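Local structure of methylmalonyl-CoA carboxyltransferase 12S subunit (Propionibacterium freudenreichii, 1ON3) at residues E48-L53 with A99-F104; F135-G140 with Q170-A175; V272-E277 with P492-R497. The protein catalyses the transfer of the carboxyl group of methylmalonyl-CoA to the biotin of the 1.3S subunit, as the hexameric core of transcarboxylase. One frame throughout, in Å; residues are numbered along the deposited sequence.

Contact 1: E48-L53 with A99-F104; sequences ERLNNL and AASQDF
Helix segment 48-53 runs roughly antiparallel to strand 99-102, the two chain directions 146° apart and their axes 8.9 Å from each other at the closest, with Leu50 and Ser101 bringing their CA atoms nearest. At that spacing the backbones are joined by no direct hydrogen bond, and side chains and one water fill the gap. Leu50 does most of the touching. Its CG stands anti to its carbonyl carbon (chi1 -74°), and from there the two methyls fork over the strand: CD1 lies 3.6 Å from CB of Ser101, while CD2 meets CB of Ala99 at 3.7 Å. Ala99 and Ser101, two positions apart, direct their CB atoms to the same face of the strand, as beta geometry requires, and the helix lies over that face. An alanine in place of Leu50 would probably open a gap over Ala99 and Ser101 and leave CB of Ala99 without its methyl partner. This is helix-on-sheet packing in the crotonase-like fold of the carboxyltransferase N-terminal half, Val86 of strand 85-92 also touching Leu50. One water bridges the polar side of the contact. Water 1 accepts from NH1 of Arg49 at 2.9 Å, in the plane of the guanidinium at its edge, and donates both to OG of Ser101 and, at 2.7 Å, to the backbone O of Gln102. The same buried guanidinium forms a salt bridge through NE with Asp241, a carboxylate that would favour its positive charge. OG of Ser101 is also hydrogen-bonded to the backbone O of Ala46, at the start of the helix.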
loop_
_atom_site.group_PDB
_atom_site.type_symbol
_atom_site.label_atom_id
_atom_site.label_comp_id
_atom_site.label_asym_id
_atom_site.label_seq_id
_atom_site.Cartn_x
_atom_site.Cartn_y
_atom_site.Cartn_z
ATOM N N GLU E 48 -11.784 -43.639 -7.190
ATOM C CA GLU E 48 -13.027 -43.564 -7.948
ATOM C C GLU E 48 -13.684 -42.211 -7.660
ATOM O O GLU E 48 -14.249 -41.580 -8.549
ATOM C CB GLU E 48 -13.971 -44.701 -7.541
ATOM C CG GLU E 48 -13.550 -46.055 -8.086
ATOM C CD GLU E 48 -14.233 -47.221 -7.386
ATOM O OE1 GLU E 48 -14.057 -48.358 -7.852
ATOM O OE2 GLU E 48 -14.929 -47.012 -6.372
ATOM N N ARG E 49 -13.604 -41.773 -6.408
ATOM C CA ARG E 49 -14.198 -40.496 -6.008
ATOM C C ARG E 49 -13.584 -39.329 -6.776
ATOM O O ARG E 49 -14.301 -38.471 -7.292
ATOM C CB ARG E 49 -14.030 -40.292 -4.494
ATOM C CG ARG E 49 -14.994 -41.164 -3.678
ATOM C CD ARG E 49 -14.605 -41.273 -2.192
ATOM N NE ARG E 49 -15.587 -42.066 -1.448
ATOM C CZ ARG E 49 -15.411 -42.538 -0.215
ATOM N NH1 ARG E 49 -14.283 -42.301 0.445
ATOM N NH2 ARG E 49 -16.359 -43.267 0.354
ATOM N N LEU E 50 -12.259 -39.301 -6.867
ATOM C CA LEU E 50 -11.608 -38.230 -7.600
ATOM C C LEU E 50 -11.938 -38.349 -9.083
ATOM O O LEU E 50 -12.181 -37.352 -9.756
ATOM C CB LEU E 50 -10.094 -38.284 -7.394
ATOM C CG LEU E 50 -9.631 -37.802 -6.023
ATOM C CD1 LEU E 50 -8.133 -38.081 -5.851
ATOM C CD2 LEU E 50 -9.928 -36.309 -5.897
ATOM N N ASN E 51 -11.968 -39.579 -9.587
ATOM C CA ASN E 51 -12.265 -39.789 -10.995
ATOM C C ASN E 51 -13.686 -39.356 -11.336
ATOM O O ASN E 51 -13.940 -38.865 -12.430
ATOM C CB ASN E 51 -12.071 -41.256 -11.380
ATOM C CG ASN E 51 -12.123 -41.464 -12.878
ATOM O OD1 ASN E 51 -11.315 -40.897 -13.622
ATOM N ND2 ASN E 51 -13.076 -42.267 -13.334
ATOM N N ASN E 52 -14.606 -39.542 -10.392
ATOM C CA ASN E 52 -16.002 -39.162 -10.578
ATOM C C ASN E 52 -16.221 -37.657 -10.437
ATOM O O ASN E 52 -17.047 -37.068 -11.138
ATOM C CB ASN E 52 -16.883 -39.900 -9.565
ATOM C CG ASN E 52 -17.061 -41.365 -9.912
ATOM O OD1 ASN E 52 -17.465 -42.176 -9.077
ATOM N ND2 ASN E 52 -16.763 -41.709 -11.150
ATOM N N LEU E 53 -15.474 -37.035 -9.535
ATOM C CA LEU E 53 -15.607 -35.603 -9.295
ATOM C C LEU E 53 -14.948 -34.731 -10.362
ATOM O O LEU E 53 -15.527 -33.739 -10.807
ATOM C CB LEU E 53 -15.005 -35.248 -7.936
ATOM C CG LEU E 53 -14.983 -33.744 -7.595
ATOM C CD1 LEU E 53 -16.381 -33.283 -7.155
ATOM C CD2 LEU E 53 -13.984 -33.484 -6.477
ATOM N N ALA E 99 -7.270 -31.215 -4.957
ATOM C CA ALA E 99 -8.089 -32.120 -4.149
ATOM C C ALA E 99 -7.285 -33.196 -3.438
ATOM O O ALA E 99 -6.157 -33.505 -3.832
ATOM C CB ALA E 99 -9.135 -32.782 -5.045
ATOM N N ALA E 100 -7.878 -33.747 -2.381
ATOM C CA ALA E 100 -7.267 -34.822 -1.607
ATOM C C ALA E 100 -8.356 -35.862 -1.382
ATOM O O ALA E 100 -9.539 -35.527 -1.257
ATOM C CB ALA E 100 -6.756 -34.300 -0.277
ATOM N N SER E 101 -7.972 -37.130 -1.326
ATOM C CA SER E 101 -8.971 -38.175 -1.146
ATOM C C SER E 101 -8.350 -39.275 -0.299
ATOM O O SER E 101 -7.406 -39.934 -0.733
ATOM C CB SER E 101 -9.399 -38.702 -2.522
ATOM O OG SER E 101 -10.511 -39.573 -2.450
ATOM N N GLN E 102 -8.859 -39.448 0.916
ATOM C CA GLN E 102 -8.332 -40.465 1.825
ATOM C C GLN E 102 -8.714 -41.863 1.388
ATOM O O GLN E 102 -9.836 -42.107 0.927
ATOM C CB GLN E 102 -8.820 -40.216 3.259
ATOM C CG GLN E 102 -8.118 -39.047 3.932
ATOM C CD GLN E 102 -8.572 -38.821 5.363
ATOM O OE1 GLN E 102 -9.767 -38.771 5.637
ATOM N NE2 GLN E 102 -7.617 -38.661 6.277
ATOM N N ASP E 103 -7.765 -42.782 1.556
ATOM C CA ASP E 103 -7.951 -44.167 1.165
ATOM C C ASP E 103 -8.109 -45.032 2.411
ATOM O O ASP E 103 -7.122 -45.429 3.047
ATOM C CB ASP E 103 -6.744 -44.636 0.348
ATOM C CG ASP E 103 -6.943 -46.012 -0.241
ATOM O OD1 ASP E 103 -7.950 -46.664 0.095
ATOM O OD2 ASP E 103 -6.088 -46.444 -1.038
ATOM N N PHE E 104 -9.361 -45.314 2.757
ATOM C CA PHE E 104 -9.667 -46.135 3.917
ATOM C C PHE E 104 -9.102 -47.566 3.821
ATOM O O PHE E 104 -8.894 -48.211 4.845
ATOM C CB PHE E 104 -11.183 -46.210 4.115
ATOM C CG PHE E 104 -11.589 -46.891 5.389
ATOM C CD1 PHE E 104 -11.486 -46.226 6.608
ATOM C CD2 PHE E 104 -12.016 -48.219 5.379
ATOM C CE1 PHE E 104 -11.791 -46.861 7.797
ATOM C CE2 PHE E 104 -12.325 -48.872 6.569
ATOM C CZ PHE E 104 -12.212 -48.191 7.782
HETATM O O HOH W 1 -11.883 -40.751 -0.209
#

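Contact 2: F135-G140 with Q170-A175; sequences FFYDSG and QIAIIA. With MCA (methylmalonyl-coenzyme A), chain T.
Tyr137 and Phe136 project to the two faces of a parallel strand pair and meet different partners of strand 170-175. The pair belongs to a right-handed beta-alpha-beta crossover through helix 147-164, a unit of the crotonase-like fold. On one face Phe136 and Ile173 run alongside each other in the same direction. CD1 of Ile173 sits over the centre of the Phe136 ring in a CH-pi contact, 4.1 Å from the centroid, while CB of Ile173 packs against CD2 of the ring. On the other face, chi1 of Tyr137 (-65°) sets CG anti to the carbonyl carbon. The ring has CE2 within 3.3 Å of CB of Ala172, a tight approach, and CD2 within 3.9 Å of CD1 of Ile174. A face of this ring also lies against the ring of Phe135, offset toward the rim, and its OH is hydrogen-bonded to Ser185. Four backbone hydrogen bonds join the strands, and Ile173 uses both its N and O, to Phe135 O and Tyr137 N. Beyond the strand end, Gly140 reaches the coenzyme A pocket: its O accepts from adenine N6 of methylmalonyl-CoA at 3.0 Å and, weakly, from NP1 of the pantetheine arm at 3.2 Å.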
loop_
_atom_site.group_PDB
_atom_site.type_symbol
_atom_site.label_atom_id
_atom_site.label_comp_id
_atom_site.label_asym_id
_atom_site.label_seq_id
_atom_site.Cartn_x
_atom_site.Cartn_y
_atom_site.Cartn_z
ATOM N N PHE E 135 -11.770 -31.992 -0.422
ATOM C CA PHE E 135 -11.181 -33.096 0.331
ATOM C C PHE E 135 -12.214 -34.166 0.724
ATOM O O PHE E 135 -13.188 -33.863 1.401
ATOM C CB PHE E 135 -10.538 -32.486 1.588
ATOM C CG PHE E 135 -9.627 -33.411 2.362
ATOM C CD1 PHE E 135 -8.753 -32.876 3.298
ATOM C CD2 PHE E 135 -9.668 -34.795 2.201
ATOM C CE1 PHE E 135 -7.929 -33.704 4.074
ATOM C CE2 PHE E 135 -8.845 -35.634 2.974
ATOM C CZ PHE E 135 -7.977 -35.080 3.910
ATOM N N PHE E 136 -11.995 -35.405 0.277
ATOM C CA PHE E 136 -12.862 -36.539 0.637
ATOM C C PHE E 136 -12.220 -37.194 1.869
ATOM O O PHE E 136 -11.090 -37.706 1.799
ATOM C CB PHE E 136 -12.939 -37.594 -0.477
ATOM C CG PHE E 136 -13.761 -37.182 -1.679
ATOM C CD1 PHE E 136 -13.163 -36.551 -2.763
ATOM C CD2 PHE E 136 -15.117 -37.498 -1.753
ATOM C CE1 PHE E 136 -13.906 -36.248 -3.915
ATOM C CE2 PHE E 136 -15.864 -37.204 -2.890
ATOM C CZ PHE E 136 -15.255 -36.578 -3.979
ATOM N N TYR E 137 -12.931 -37.141 2.992
ATOM C CA TYR E 137 -12.479 -37.709 4.262
ATOM C C TYR E 137 -13.068 -39.116 4.453
ATOM O O TYR E 137 -14.253 -39.330 4.238
ATOM C CB TYR E 137 -12.954 -36.818 5.413
ATOM C CG TYR E 137 -12.345 -35.441 5.428
ATOM C CD1 TYR E 137 -11.273 -35.148 6.259
ATOM C CD2 TYR E 137 -12.884 -34.409 4.655
ATOM C CE1 TYR E 137 -10.746 -33.856 6.339
ATOM C CE2 TYR E 137 -12.368 -33.110 4.718
ATOM C CZ TYR E 137 -11.303 -32.838 5.562
ATOM O OH TYR E 137 -10.795 -31.562 5.643
ATOM N N ASP E 138 -12.243 -40.060 4.892
ATOM C CA ASP E 138 -12.668 -41.441 5.086
ATOM C C ASP E 138 -11.526 -41.968 5.949
ATOM O O ASP E 138 -10.595 -42.579 5.429
ATOM C CB ASP E 138 -12.678 -42.149 3.718
ATOM C CG ASP E 138 -13.444 -43.464 3.739
ATOM O OD1 ASP E 138 -13.714 -43.956 4.848
ATOM O OD2 ASP E 138 -13.756 -44.001 2.650
ATOM N N SER E 139 -11.601 -41.746 7.262
ATOM C CA SER E 139 -10.479 -42.105 8.126
ATOM C C SER E 139 -10.759 -42.435 9.590
ATOM O O SER E 139 -11.706 -41.940 10.187
ATOM C CB SER E 139 -9.469 -40.942 8.073
ATOM O OG SER E 139 -8.515 -40.985 9.121
ATOM N N GLY E 140 -9.873 -43.239 10.172
ATOM C CA GLY E 140 -9.988 -43.598 11.577
ATOM C C GLY E 140 -9.281 -42.586 12.473
ATOM O O GLY E 140 -9.117 -42.820 13.673
ATOM N N GLN E 170 -13.165 -23.957 0.374
ATOM C CA GLN E 170 -12.762 -25.275 0.858
ATOM C C GLN E 170 -14.012 -26.100 1.127
ATOM O O GLN E 170 -14.864 -25.704 1.927
ATOM C CB GLN E 170 -11.951 -25.159 2.157
ATOM C CG GLN E 170 -10.687 -24.336 2.067
ATOM C CD GLN E 170 -9.987 -24.251 3.405
ATOM O OE1 GLN E 170 -9.282 -25.180 3.800
ATOM N NE2 GLN E 170 -10.199 -23.144 4.125
ATOM N N ILE E 171 -14.115 -27.234 0.438
ATOM C CA ILE E 171 -15.254 -28.137 0.540
ATOM C C ILE E 171 -14.826 -29.507 1.085
ATOM O O ILE E 171 -13.929 -30.157 0.547
ATOM C CB ILE E 171 -15.911 -28.319 -0.856
ATOM C CG1 ILE E 171 -16.431 -26.963 -1.346
ATOM C CG2 ILE E 171 -17.056 -29.335 -0.797
ATOM C CD1 ILE E 171 -16.867 -26.948 -2.827
ATOM N N ALA E 172 -15.469 -29.935 2.160
ATOM C CA ALA E 172 -15.151 -31.222 2.743
ATOM C C ALA E 172 -16.276 -32.199 2.447
ATOM O O ALA E 172 -17.456 -31.850 2.547
ATOM C CB ALA E 172 -14.974 -31.081 4.238
ATOM N N ILE E 173 -15.915 -33.416 2.062
ATOM C CA ILE E 173 -16.914 -34.454 1.816
ATOM C C ILE E 173 -16.557 -35.624 2.730
ATOM O O ILE E 173 -15.511 -36.252 2.549
ATOM C CB ILE E 173 -16.902 -34.958 0.344
ATOM C CG1 ILE E 173 -17.140 -33.802 -0.625
ATOM C CG2 ILE E 173 -18.000 -35.994 0.141
ATOM C CD1 ILE E 173 -15.869 -33.297 -1.287
ATOM N N ILE E 174 -17.398 -35.885 3.730
ATOM C CA ILE E 174 -17.164 -36.988 4.655
ATOM C C ILE E 174 -17.881 -38.175 4.038
ATOM O O ILE E 174 -19.115 -38.178 3.940
ATOM C CB ILE E 174 -17.782 -36.744 6.056
ATOM C CG1 ILE E 174 -17.636 -35.283 6.477
ATOM C CG2 ILE E 174 -17.107 -37.691 7.066
ATOM C CD1 ILE E 174 -16.240 -34.795 6.593
ATOM N N ALA E 175 -17.116 -39.186 3.635
ATOM C CA ALA E 175 -17.693 -40.347 2.967
ATOM C C ALA E 175 -17.358 -41.677 3.632
ATOM O O ALA E 175 -17.413 -42.733 2.995
ATOM C CB ALA E 175 -17.236 -40.362 1.510
HETATM C C8 MCA T . -8.422 -47.414 12.229
HETATM N N9 MCA T . -7.268 -48.176 12.025
HETATM C C4 MCA T . -6.252 -47.419 12.585
HETATM C C5 MCA T . -6.881 -46.253 13.083
HETATM N N7 MCA T . -8.243 -46.275 12.848
HETATM N N3 MCA T . -4.891 -47.715 12.655
HETATM C C2 MCA T . -4.171 -46.723 13.287
HETATM N N1 MCA T . -4.671 -45.552 13.807
HETATM C C6 MCA T . -6.035 -45.278 13.721
HETATM N N6 MCA T . -6.475 -44.126 14.236
HETATM C "C1'" MCA T . -7.065 -49.382 11.427
HETATM C "C2'" MCA T . -7.693 -50.482 12.289
HETATM O "O2'" MCA T . -6.812 -50.910 13.290
HETATM C "C3'" MCA T . -8.066 -51.504 11.244
HETATM O "O3'" MCA T . -6.966 -52.369 11.018
HETATM C "C4'" MCA T . -8.440 -50.704 9.983
HETATM O "O4'" MCA T . -7.749 -49.410 10.173
HETATM C "C5'" MCA T . -9.961 -50.331 9.764
HETATM O "O5'" MCA T . -10.578 -50.758 10.708
HETATM P P1 MCA T . -11.618 -51.478 11.278
HETATM O O11 MCA T . -11.596 -51.534 12.646
HETATM O O12 MCA T . -11.325 -52.586 10.591
HETATM O O6 MCA T . -13.107 -50.851 11.006
HETATM P P2 MCA T . -14.330 -50.329 10.951
HETATM O O21 MCA T . -14.728 -51.435 11.684
HETATM O O22 MCA T . -14.870 -49.868 9.735
HETATM O O7 MCA T . -14.260 -49.121 12.002
HETATM C CPB MCA T . -13.508 -48.188 11.920
HETATM C CPA MCA T . -13.348 -47.041 12.903
HETATM C CP7 MCA T . -12.418 -47.812 13.868
HETATM C CP9 MCA T . -14.697 -46.474 13.407
HETATM C CP8 MCA T . -12.608 -45.898 12.163
HETATM O OP3 MCA T . -11.366 -48.214 13.344
HETATM C CP6 MCA T . -11.904 -47.207 15.044
HETATM O OP2 MCA T . -12.747 -46.696 15.869
HETATM N NP2 MCA T . -10.445 -47.146 15.268
HETATM C CP5 MCA T . -10.021 -46.008 16.013
HETATM C CP4 MCA T . -10.312 -44.641 16.318
HETATM C CP3 MCA T . -9.463 -43.724 17.059
HETATM O OP1 MCA T . -9.169 -44.348 18.228
HETATM N NP1 MCA T . -8.908 -42.379 16.859
HETATM C CP2 MCA T . -8.095 -41.976 17.972
HETATM C CP1 MCA T . -7.458 -40.708 17.587
HETATM P P3 MCA T . -6.572 -53.755 10.222
HETATM O O31 MCA T . -7.470 -54.497 11.165
HETATM O O32 MCA T . -5.119 -54.031 10.479
HETATM O O33 MCA T . -7.020 -53.952 8.795
HETATM S S MCA T . -6.530 -40.060 18.619
HETATM C CS1 MCA T . -6.438 -38.951 17.419
HETATM O OS1 MCA T . -6.939 -38.841 16.264
HETATM C CS2 MCA T . -6.694 -37.682 17.959
HETATM C CS3 MCA T . -5.742 -36.770 17.829
HETATM C CS4 MCA T . -7.893 -36.951 18.634
HETATM O OS4 MCA T . -7.728 -36.004 19.404
HETATM O OS5 MCA T . -8.995 -37.397 18.345
#

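Contact 3: V272-E277 with P492-R497; sequences VSPNTE and PADTRR
The irregular segment 272-277 runs alongside the chain that leads into helix 495-505, in the opposite direction, with close CA pairs at Val272 and Arg497 (4.9 Å), Pro274 and Asp494, and Thr276 and Ala493. This is a loop packed on a helix N-terminus within the carboxyltransferase C-terminal half, and a single direct hydrogen bond crosses it, from Asn275 N to Ala493 O (3.0 Å). Beside that bond, CB of Ala493 rests against the backbone O of Asn275, 3.5 Å away. Pro274 crosses Asp494 obliquely, its ring carbon CG 3.5 Å from OD1. At the other end Val272 packs against two consecutive arginines and meets each at about a right angle: its CB lies against CA and CB of Arg497, and its CG1 is 4.1 Å from NE of Arg496. The Arg496 guanidinium is held mainly by outside partners, the carboxylate of Asp301 and the backbone O atoms of Ile299 and Asp271. A kink in the Arg497 chain (chi3 66°) sets NE off its extended course. NH2 of Arg497 forms a long salt bridge with OD2 of Asp494. Water helps to bind the loop here: water 3 accepts from Arg497 N and lies 2.8 Å from Val272 O. Asn275, just before the turn into helix 278-281, makes a capping bond, its OD1 accepting from Glu277 N. Water 2 lies in the plane of the Arg497 guanidinium at its edge, accepting from NE at 2.7 Å.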
loop_
_atom_site.group_PDB
_atom_site.type_symbol
_atom_site.label_atom_id
_atom_site.label_comp_id
_atom_site.label_asym_id
_atom_site.label_seq_id
_atom_site.Cartn_x
_atom_site.Cartn_y
_atom_site.Cartn_z
ATOM N N VAL E 272 -37.277 -10.428 -16.444
ATOM C CA VAL E 272 -37.658 -9.952 -15.125
ATOM C C VAL E 272 -39.098 -9.450 -15.144
ATOM O O VAL E 272 -39.488 -8.622 -14.321
ATOM C CB VAL E 272 -36.707 -8.825 -14.635
ATOM C CG1 VAL E 272 -35.328 -9.408 -14.339
ATOM C CG2 VAL E 272 -36.592 -7.734 -15.688
ATOM N N SER E 273 -39.887 -9.977 -16.079
ATOM C CA SER E 273 -41.284 -9.581 -16.220
ATOM C C SER E 273 -42.021 -9.832 -14.912
ATOM O O SER E 273 -41.598 -10.653 -14.101
ATOM C CB SER E 273 -41.946 -10.362 -17.359
ATOM O OG SER E 273 -41.887 -11.754 -17.119
ATOM N N PRO E 274 -43.130 -9.112 -14.685
ATOM C CA PRO E 274 -43.898 -9.286 -13.447
ATOM C C PRO E 274 -44.495 -10.678 -13.323
ATOM O O PRO E 274 -44.743 -11.335 -14.329
ATOM C CB PRO E 274 -44.989 -8.218 -13.565
ATOM C CG PRO E 274 -44.332 -7.144 -14.391
ATOM C CD PRO E 274 -43.634 -7.964 -15.462
ATOM N N ASN E 275 -44.690 -11.136 -12.092
ATOM C CA ASN E 275 -45.319 -12.425 -11.850
ATOM C C ASN E 275 -46.336 -12.180 -10.747
ATOM O O ASN E 275 -45.987 -12.096 -9.571
ATOM C CB ASN E 275 -44.315 -13.487 -11.399
ATOM C CG ASN E 275 -44.943 -14.871 -11.325
ATOM O OD1 ASN E 275 -46.155 -15.002 -11.166
ATOM N ND2 ASN E 275 -44.122 -15.906 -11.432
ATOM N N THR E 276 -47.600 -12.062 -11.132
ATOM C CA THR E 276 -48.669 -11.785 -10.186
ATOM C C THR E 276 -48.915 -12.861 -9.139
ATOM O O THR E 276 -49.549 -12.591 -8.121
ATOM C CB THR E 276 -49.987 -11.516 -10.928
ATOM O OG1 THR E 276 -50.343 -12.681 -11.679
ATOM C CG2 THR E 276 -49.823 -10.329 -11.880
ATOM N N GLU E 277 -48.423 -14.074 -9.375
ATOM C CA GLU E 277 -48.621 -15.147 -8.412
ATOM C C GLU E 277 -47.948 -14.806 -7.092
ATOM O O GLU E 277 -48.363 -15.284 -6.044
ATOM C CB GLU E 277 -48.065 -16.474 -8.934
ATOM C CG GLU E 277 -48.735 -16.979 -10.199
ATOM C CD GLU E 277 -48.230 -18.351 -10.614
ATOM O OE1 GLU E 277 -48.620 -19.351 -9.974
ATOM O OE2 GLU E 277 -47.433 -18.427 -11.575
ATOM N N PRO E 492 -45.769 -6.721 -5.136
ATOM C CA PRO E 492 -45.047 -7.990 -4.966
ATOM C C PRO E 492 -44.671 -8.618 -6.302
ATOM O O PRO E 492 -43.640 -9.292 -6.424
ATOM C CB PRO E 492 -46.035 -8.850 -4.183
ATOM C CG PRO E 492 -46.780 -7.831 -3.355
ATOM C CD PRO E 492 -46.998 -6.694 -4.322
ATOM N N ALA E 493 -45.506 -8.385 -7.310
ATOM C CA ALA E 493 -45.270 -8.949 -8.636
ATOM C C ALA E 493 -43.966 -8.494 -9.288
ATOM O O ALA E 493 -43.456 -9.178 -10.169
ATOM C CB ALA E 493 -46.459 -8.622 -9.567
ATOM N N ASP E 494 -43.438 -7.342 -8.868
ATOM C CA ASP E 494 -42.200 -6.802 -9.438
ATOM C C ASP E 494 -40.937 -7.141 -8.633
ATOM O O ASP E 494 -39.864 -6.627 -8.932
ATOM C CB ASP E 494 -42.273 -5.271 -9.559
ATOM C CG ASP E 494 -43.474 -4.787 -10.379
ATOM O OD1 ASP E 494 -43.805 -5.421 -11.395
ATOM O OD2 ASP E 494 -44.066 -3.751 -10.014
ATOM N N THR E 495 -41.067 -7.987 -7.616
ATOM C CA THR E 495 -39.921 -8.332 -6.773
ATOM C C THR E 495 -38.652 -8.735 -7.532
ATOM O O THR E 495 -37.578 -8.171 -7.297
ATOM C CB THR E 495 -40.305 -9.435 -5.780
ATOM O OG1 THR E 495 -41.417 -8.983 -4.996
ATOM C CG2 THR E 495 -39.130 -9.746 -4.827
ATOM N N ARG E 496 -38.762 -9.695 -8.443
ATOM C CA ARG E 496 -37.583 -10.123 -9.197
ATOM C C ARG E 496 -36.927 -8.941 -9.905
ATOM O O ARG E 496 -35.711 -8.760 -9.827
ATOM C CB ARG E 496 -37.953 -11.205 -10.209
ATOM C CG ARG E 496 -36.758 -11.782 -10.981
ATOM C CD ARG E 496 -37.200 -12.938 -11.856
ATOM N NE ARG E 496 -36.333 -13.154 -13.015
ATOM C CZ ARG E 496 -35.141 -13.741 -12.980
ATOM N NH1 ARG E 496 -34.638 -14.194 -11.830
ATOM N NH2 ARG E 496 -34.453 -13.882 -14.110
ATOM N N ARG E 497 -37.721 -8.124 -10.594
ATOM C CA ARG E 497 -37.150 -6.964 -11.278
ATOM C C ARG E 497 -36.445 -6.010 -10.314
ATOM O O ARG E 497 -35.339 -5.562 -10.590
ATOM C CB ARG E 497 -38.232 -6.188 -12.041
ATOM C CG ARG E 497 -37.724 -4.954 -12.753
ATOM C CD ARG E 497 -38.752 -4.454 -13.763
ATOM N NE ARG E 497 -39.978 -3.977 -13.132
ATOM C CZ ARG E 497 -40.112 -2.779 -12.568
ATOM N NH1 ARG E 497 -39.096 -1.936 -12.556
ATOM N NH2 ARG E 497 -41.270 -2.423 -12.018
HETATM O O HOH W 2 -41.526 -6.222 -12.890
HETATM O O HOH W 3 -40.467 -8.626 -11.661
#

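Overall arrangement
Contacts 1 and 2 form one continuous neighbourhood, their centres 9 Å apart, because strands 95-102 and 133-139 are neighbours in one sheet. Arg49 ties the helix of contact 1 to contact 2, NH1 lying 2.8 Å from Asp138 OD2 in a salt bridge, and OE1 of Gln102 probably accepts a hydrogen bond from Asp138 N. Both contacts lead toward the methylmalonyl-CoA pocket, contact 1 through Phe104 and contact 2 through Gly140, while the side chain of Gln102 stays about 10 Å from the ligand. Contact 3 is separate: its centre is about 42 Å from that of contact 2, on the opposite side of the chain's centre, and about 44 Å from that of contact 1.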